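Local coordinates for protein hydrolase (Thermococcus thioreducens, PDB 6IAH) that is a magnesium-binding phosphatase of the haloacid dehalogenase superfamily with diverse substrate specificity, probably able to hydrolyse phosphoglycolate, at residues I64-S69 with E74-F79; W87-E90 with F94-F97; E175-L178 with P182-L185. All blocks are in the same frame, centred on the assembly; numbering follows the deposited sequence. Where two conformers were deposited one is given.

Interaction 1: I64-S69 with E74-F79; sequences ILFALS and ELVEEF
Phe-66 lays one face of its ring against Leu-75. The Leu-75 CB methylene sits 3.6 Å from the ring centroid and only 12° off its normal, a CH-pi contact over the middle of the ring. Leu-75 CD1 reaches back over the near part of the same side chain, 3.8 Å from Phe-66 CD1. The rim of the ring reaches the backbone, with Phe-66 CE2 3.7 Å from Leu-75 O. Next to CE2, Phe-66 CD2 touches Val-76 CG2. At the tip, Phe-79 CD1 lies at the ring edge, in plane, 3.9 Å from Phe-66 CZ. Phe-79 reaches this edge with CG anti to its backbone N (chi1 -179°), just where the chain leaves the helix. These are two consecutive helices, 56-68 and 72-78, joined by a short turn and packed side against side within the all-helical cap of the HAD fold. Near the turn, Ser-69 OG touches Leu-75 CD1 at 3.2 Å, a close approach for a hydroxyl and a methyl. That hydroxyl is held by a bond back to Phe-66 O, 2.6 Å from Ser-69 OG, and bonds also with Arg-71 N. Further out, Val-88 of helix 85-92 touches Phe-66, Trp-43 and Glu-46 of helix 41-50 cover Val-76, and Lys-50 NZ takes the carbonyls of Val-76 and Phe-79.

Interaction 2: W87-E90 with F94-F97; sequences WVRE and FQVF
Arg-89 runs out alongside residues 94-96 as the chain turns back past the helix it has just left. In the helical cap of this HAD phosphatase, helix 85-92 gives way to an irregular linker leading to helix 100-110, and this side chain lies between helix and linker. The contact begins on the backbone, where Arg-89 CA makes a CA-H...O approach of 3.6 Å to Phe-94 O, with 144° at the hydrogen. Arg-89 CB lies 3.7 Å from that same Phe-94 O, and Arg-89 CG comes closer still, at 3.5 Å, so the carbonyl faces a row of weakly polarised C-H groups. With CG anti to its own carbonyl carbon (chi1 -67°) and the chain extended beyond, the arginine is carried outward along the linker. Arg-89 CD then meets Gln-95 CB at 3.7 Å, and Arg-89 NE is 3.6 Å from the same methylene. The polar work of NE is done elsewhere: it forms a salt bridge with Glu-61 OE2 of helix 56-68, and that oxygen also accepts Val-96 N, so one carboxylate ties the arginine and the linker backbone together. Gln-95 was modelled in two conformers, so the position of OE1 above one guanidinium face, offset toward its rim, is doubtful. At the tip, Arg-89 and Val-96 point the same way, side by side, leaving Arg-89 NH2 3.7 Å from the methyl Val-96 CG1.

Interaction 3: E175-L178 with P182-L185; sequences EAYL and PRAL
Tyr-177 rests against the first turn of helix 183-189, and most of what joins the two segments is apolar. The closest approach is between Tyr-177 CB and the methyl Ala-184 CB, 3.5 Å apart. Beyond it, Tyr-177 CG comes within 3.9 Å of Ala-184 CA, where the two backbones are nearest each other. Further along the ring, the CD1-CE1 side meets the aliphatic root of the arginine: Arg-183 CB is 3.8 Å from Tyr-177 CE1.

Backbone also packs on the ring. The carbonyl carbon of Arg-183 sits over one face of the tyrosine ring, and Arg-183 O stands above the ring centre, 4.3 Å from its plane, so the aromatic face covers a peptide of the starting helix. That turn is itself closed by a hydrogen bond from Leu-185 N to Pro-182 O, 3.1 Å long. With CG anti to its carbonyl carbon (chi1 -60°), the tyrosine swings its ring over the Arg-183 peptide.

The charged groups work away from the contact. Arg-183 sets out at the ring but its extended chain carries the guanidinium off to a salt bridge between NH1 and Asp-181 OD1. On the other segment, Glu-175 OE1 bonds with Thr-173 OG1 while OE2 accepts Ala-154 N, at the start of helix 154-164.

Val-172 of the edge strand 171-172 touches both Tyr-177 and Ala-184. The Ala-184 side chain lies about 13 Å from a bound magnesium ion. The arrangement belongs to the strand-loop-helix unit of the Rossmann-like HAD core, whose loop probably corresponds to motif III of the family.

In the fold
Interactions 1 and 2 belong to one helical cap and touch directly: Leu-65 CD1 packs 3.7 Å from Val-88 CG1, and Phe-79 meets Trp-87 edge-to-face. Helix 56-68 is common ground, giving Phe-66 to the buried interaction 1 and Glu-61 to the surface of interaction 2. The chemistry follows depth: aromatic and aliphatic groups interlock in 64-69 with 74-79, whereas in 87-90 with 94-97 an arginine chain lies along a linker, its charge met by the glutamate. Interaction 3, its centre about 33 Å from that of interaction 1, belongs instead to the sheet-bearing core, is partly buried, and sets an aromatic face against helix backbone.

Interaction 1: I64-S69 with E74-F79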
# COMPACT_ATOMS: atom_id res chain seq x y z
N ILE A 64 13.58 -5.24 13.48
CA ILE A 64 13.78 -5.97 14.75
C ILE A 64 15.24 -6.36 14.92
O ILE A 64 15.91 -5.99 15.93
CB ILE A 64 12.89 -7.23 14.87
CG1 ILE A 64 11.45 -6.82 14.98
CG2 ILE A 64 13.28 -8.06 16.11
CD1 ILE A 64 10.49 -7.97 14.66
N LEU A 65 15.77 -7.00 13.91
CA LEU A 65 17.17 -7.43 13.92
C LEU A 65 18.07 -6.23 13.98
O LEU A 65 19.00 -6.19 14.80
CB LEU A 65 17.51 -8.37 12.75
CG LEU A 65 16.80 -9.77 12.83
CD1 LEU A 65 16.86 -10.56 11.52
CD2 LEU A 65 17.38 -10.64 13.92
N PHE A 66 17.77 -5.20 13.18
CA PHE A 66 18.66 -4.03 13.17
C PHE A 66 18.68 -3.38 14.55
O PHE A 66 19.74 -2.99 15.02
CB PHE A 66 18.19 -2.94 12.19
CG PHE A 66 18.43 -3.25 10.70
CD1 PHE A 66 18.99 -4.42 10.28
CD2 PHE A 66 18.15 -2.27 9.74
CE1 PHE A 66 19.22 -4.67 8.91
CE2 PHE A 66 18.41 -2.51 8.37
CZ PHE A 66 18.91 -3.72 7.98
N ALA A 67 17.51 -3.22 15.14
CA ALA A 67 17.40 -2.55 16.46
C ALA A 67 17.95 -3.41 17.59
O ALA A 67 18.47 -2.88 18.57
CB ALA A 67 15.98 -2.14 16.75
N LEU A 68 17.85 -4.74 17.45
CA LEU A 68 18.52 -5.63 18.41
C LEU A 68 19.99 -5.43 18.46
O LEU A 68 20.61 -5.65 19.51
CB LEU A 68 18.26 -7.13 18.12
CG LEU A 68 16.94 -7.71 18.66
CD1 LEU A 68 16.79 -9.17 18.21
CD2 LEU A 68 16.97 -7.62 20.18
N SER A 69 20.56 -5.08 17.30
CA SER A 69 22.00 -4.89 17.16
C SER A 69 22.42 -3.53 17.74
O SER A 69 23.61 -3.28 17.86
CB SER A 69 22.43 -4.94 15.71
OG SER A 69 22.20 -3.69 15.07
N GLU A 74 22.69 3.25 11.41
CA GLU A 74 23.77 2.87 10.53
C GLU A 74 23.33 1.76 9.55
O GLU A 74 23.72 1.81 8.40
CB GLU A 74 24.95 2.29 11.30
CG GLU A 74 25.85 3.23 12.09
CD GLU A 74 26.96 2.42 12.79
OE1 GLU A 74 27.39 1.36 12.25
OE2 GLU A 74 27.40 2.81 13.89
N LEU A 75 22.54 0.78 10.03
CA LEU A 75 22.17 -0.37 9.20
C LEU A 75 21.16 0.01 8.11
O LEU A 75 21.23 -0.51 7.00
CB LEU A 75 21.67 -1.54 10.04
CG LEU A 75 22.75 -2.27 10.80
CD1 LEU A 75 22.20 -3.12 11.92
CD2 LEU A 75 23.62 -3.09 9.86
N VAL A 76 20.26 0.93 8.43
CA VAL A 76 19.36 1.48 7.43
C VAL A 76 20.19 2.13 6.31
O VAL A 76 19.87 1.97 5.15
CB VAL A 76 18.32 2.44 8.02
CG1 VAL A 76 17.51 3.21 6.90
CG2 VAL A 76 17.38 1.69 8.96
N GLU A 77 21.26 2.83 6.67
CA GLU A 77 22.10 3.52 5.70
C GLU A 77 22.91 2.51 4.90
O GLU A 77 23.14 2.69 3.69
CB GLU A 77 22.99 4.56 6.42
CG GLU A 77 24.00 5.38 5.62
CD GLU A 77 23.49 6.03 4.32
OE1 GLU A 77 22.37 6.64 4.28
OE2 GLU A 77 24.25 5.89 3.31
N GLU A 78 23.37 1.46 5.56
CA GLU A 78 24.23 0.49 4.91
C GLU A 78 23.38 -0.38 3.97
O GLU A 78 23.88 -0.87 2.98
CB GLU A 78 24.92 -0.41 5.95
CG GLU A 78 25.60 -1.64 5.35
CD GLU A 78 26.43 -2.49 6.32
OE1 GLU A 78 26.30 -2.28 7.54
OE2 GLU A 78 27.23 -3.36 5.84
N PHE A 79 22.10 -0.59 4.29
CA PHE A 79 21.28 -1.62 3.57
C PHE A 79 21.21 -1.28 2.07
O PHE A 79 20.97 -0.16 1.73
CB PHE A 79 19.87 -1.69 4.21
CG PHE A 79 18.96 -2.72 3.60
CD1 PHE A 79 18.95 -4.02 4.06
CD2 PHE A 79 18.09 -2.37 2.57
CE1 PHE A 79 18.12 -4.96 3.48
CE2 PHE A 79 17.25 -3.31 2.01
CZ PHE A 79 17.28 -4.60 2.48

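Interaction 2: W87-E90 with F94-F97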
# COMPACT_ATOMS: atom_id res chain seq x y z
N TRP A 87 19.41 -10.26 2.88
CA TRP A 87 20.62 -9.56 3.31
C TRP A 87 20.75 -9.54 4.86
O TRP A 87 21.82 -9.76 5.39
CB TRP A 87 20.63 -8.14 2.76
CG TRP A 87 21.86 -7.30 2.98
CD1 TRP A 87 22.90 -7.17 2.12
CD2 TRP A 87 22.15 -6.44 4.08
NE1 TRP A 87 23.83 -6.31 2.61
CE2 TRP A 87 23.40 -5.83 3.81
CE3 TRP A 87 21.49 -6.13 5.28
CZ2 TRP A 87 24.04 -4.92 4.71
CZ3 TRP A 87 22.11 -5.20 6.19
CH2 TRP A 87 23.34 -4.58 5.86
N VAL A 88 19.64 -9.30 5.53
CA VAL A 88 19.54 -9.21 6.96
C VAL A 88 19.76 -10.56 7.61
O VAL A 88 20.54 -10.69 8.53
CB VAL A 88 18.17 -8.61 7.40
CG1 VAL A 88 18.17 -8.36 8.91
CG2 VAL A 88 17.91 -7.25 6.73
N ARG A 89 19.09 -11.59 7.07
CA ARG A 89 19.21 -12.92 7.55
C ARG A 89 20.58 -13.49 7.39
O ARG A 89 21.09 -14.15 8.32
CB ARG A 89 18.17 -13.84 6.89
CG ARG A 89 16.77 -13.49 7.29
CD ARG A 89 15.76 -14.25 6.41
NE ARG A 89 14.38 -13.96 6.77
CZ ARG A 89 13.31 -14.47 6.13
NH1 ARG A 89 13.54 -15.30 5.10
NH2 ARG A 89 12.06 -14.14 6.49
N GLU A 90 21.21 -13.17 6.27
CA GLU A 90 22.57 -13.65 6.05
C GLU A 90 23.52 -12.93 6.98
O GLU A 90 24.45 -13.53 7.49
CB GLU A 90 23.00 -13.44 4.61
CG GLU A 90 22.51 -14.53 3.67
CD GLU A 90 22.83 -14.23 2.21
OE1 GLU A 90 23.60 -13.29 1.94
OE2 GLU A 90 22.31 -14.94 1.32
N PHE A 94 19.97 -15.21 11.69
CA PHE A 94 18.71 -15.49 12.33
C PHE A 94 17.60 -15.00 11.40
O PHE A 94 17.83 -14.12 10.61
CB PHE A 94 18.62 -14.76 13.72
CG PHE A 94 19.28 -15.51 14.82
CD1 PHE A 94 20.67 -15.43 15.00
CD2 PHE A 94 18.54 -16.36 15.65
CE1 PHE A 94 21.31 -16.20 15.96
CE2 PHE A 94 19.19 -17.11 16.65
CZ PHE A 94 20.58 -17.03 16.81
N GLN A 95 16.41 -15.57 11.57
CA GLN A 95 15.24 -15.19 10.81
C GLN A 95 13.98 -15.39 11.62
O GLN A 95 13.98 -16.00 12.68
CB GLN A 95 15.15 -16.10 9.56
CG GLN A 95 15.31 -17.53 9.93
CD GLN A 95 15.06 -18.41 8.73
OE1 GLN A 95 14.62 -17.91 7.67
NE2 GLN A 95 15.34 -19.69 8.87
N VAL A 96 12.88 -14.92 11.07
CA VAL A 96 11.61 -15.12 11.67
C VAL A 96 11.28 -16.63 11.80
O VAL A 96 11.62 -17.39 10.90
CB VAL A 96 10.48 -14.39 10.91
CG1 VAL A 96 10.22 -15.03 9.53
CG2 VAL A 96 9.20 -14.37 11.73
N PHE A 97 10.65 -16.99 12.91
CA PHE A 97 10.16 -18.34 13.21
C PHE A 97 8.73 -18.39 12.76
O PHE A 97 7.85 -17.80 13.35
CB PHE A 97 10.26 -18.69 14.68
CG PHE A 97 9.77 -20.09 15.03
CD1 PHE A 97 10.37 -21.23 14.48
CD2 PHE A 97 8.70 -20.25 15.90
CE1 PHE A 97 9.90 -22.51 14.80
CE2 PHE A 97 8.22 -21.54 16.23
CZ PHE A 97 8.82 -22.66 15.68

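Interaction 3: E175-L178 with P182-L185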
# COMPACT_ATOMS: atom_id res chain seq x y z
N GLU A 175 -3.96 -10.56 -5.59
CA GLU A 175 -4.20 -11.98 -5.92
C GLU A 175 -4.01 -12.25 -7.41
O GLU A 175 -3.84 -13.40 -7.80
CB GLU A 175 -5.65 -12.43 -5.61
CG GLU A 175 -6.02 -12.54 -4.13
CD GLU A 175 -6.28 -11.19 -3.48
OE1 GLU A 175 -6.38 -10.20 -4.25
OE2 GLU A 175 -6.33 -11.10 -2.23
N ALA A 176 -4.17 -11.23 -8.24
CA ALA A 176 -4.25 -11.42 -9.66
C ALA A 176 -2.96 -10.90 -10.38
O ALA A 176 -2.27 -11.70 -11.08
CB ALA A 176 -5.51 -10.74 -10.16
N TYR A 177 -2.61 -9.62 -10.12
CA TYR A 177 -1.54 -8.87 -10.81
C TYR A 177 -0.98 -7.83 -9.87
O TYR A 177 -1.60 -7.51 -8.87
CB TYR A 177 -2.04 -8.16 -12.06
CG TYR A 177 -2.61 -9.12 -13.09
CD1 TYR A 177 -1.78 -9.81 -13.95
CD2 TYR A 177 -3.96 -9.38 -13.14
CE1 TYR A 177 -2.28 -10.70 -14.87
CE2 TYR A 177 -4.47 -10.32 -14.04
CZ TYR A 177 -3.61 -10.95 -14.92
OH TYR A 177 -4.06 -11.87 -15.85
N LEU A 178 0.22 -7.37 -10.14
CA LEU A 178 0.83 -6.33 -9.32
C LEU A 178 1.42 -5.25 -10.22
O LEU A 178 2.21 -5.53 -11.14
CB LEU A 178 1.92 -6.89 -8.37
CG LEU A 178 2.15 -6.08 -7.07
CD1 LEU A 178 0.97 -6.23 -6.09
CD2 LEU A 178 3.46 -6.45 -6.35
N PRO A 182 1.71 -4.18 -16.71
CA PRO A 182 0.62 -3.60 -17.45
C PRO A 182 -0.57 -4.54 -17.68
O PRO A 182 -1.64 -4.06 -18.01
CB PRO A 182 1.28 -3.20 -18.78
CG PRO A 182 2.39 -4.18 -18.95
CD PRO A 182 2.90 -4.38 -17.57
N ARG A 183 -0.40 -5.83 -17.48
CA ARG A 183 -1.51 -6.80 -17.61
C ARG A 183 -2.62 -6.52 -16.57
O ARG A 183 -3.75 -6.88 -16.80
CB ARG A 183 -1.00 -8.23 -17.39
CG ARG A 183 0.02 -8.69 -18.43
CD ARG A 183 0.79 -9.94 -17.97
NE ARG A 183 1.85 -10.27 -18.93
CZ ARG A 183 3.01 -9.63 -19.07
NH1 ARG A 183 3.34 -8.59 -18.29
NH2 ARG A 183 3.88 -10.04 -20.02
N ALA A 184 -2.28 -5.89 -15.45
CA ALA A 184 -3.24 -5.48 -14.43
C ALA A 184 -4.29 -4.49 -14.97
O ALA A 184 -5.47 -4.56 -14.63
CB ALA A 184 -2.51 -4.85 -13.21
N LEU A 185 -3.83 -3.58 -15.84
CA LEU A 185 -4.68 -2.59 -16.40
C LEU A 185 -5.43 -3.22 -17.57
O LEU A 185 -6.65 -3.01 -17.72
CB LEU A 185 -3.86 -1.34 -16.81
CG LEU A 185 -4.69 -0.12 -17.26
CD1 LEU A 185 -5.87 0.33 -16.35
CD2 LEU A 185 -3.70 1.04 -17.49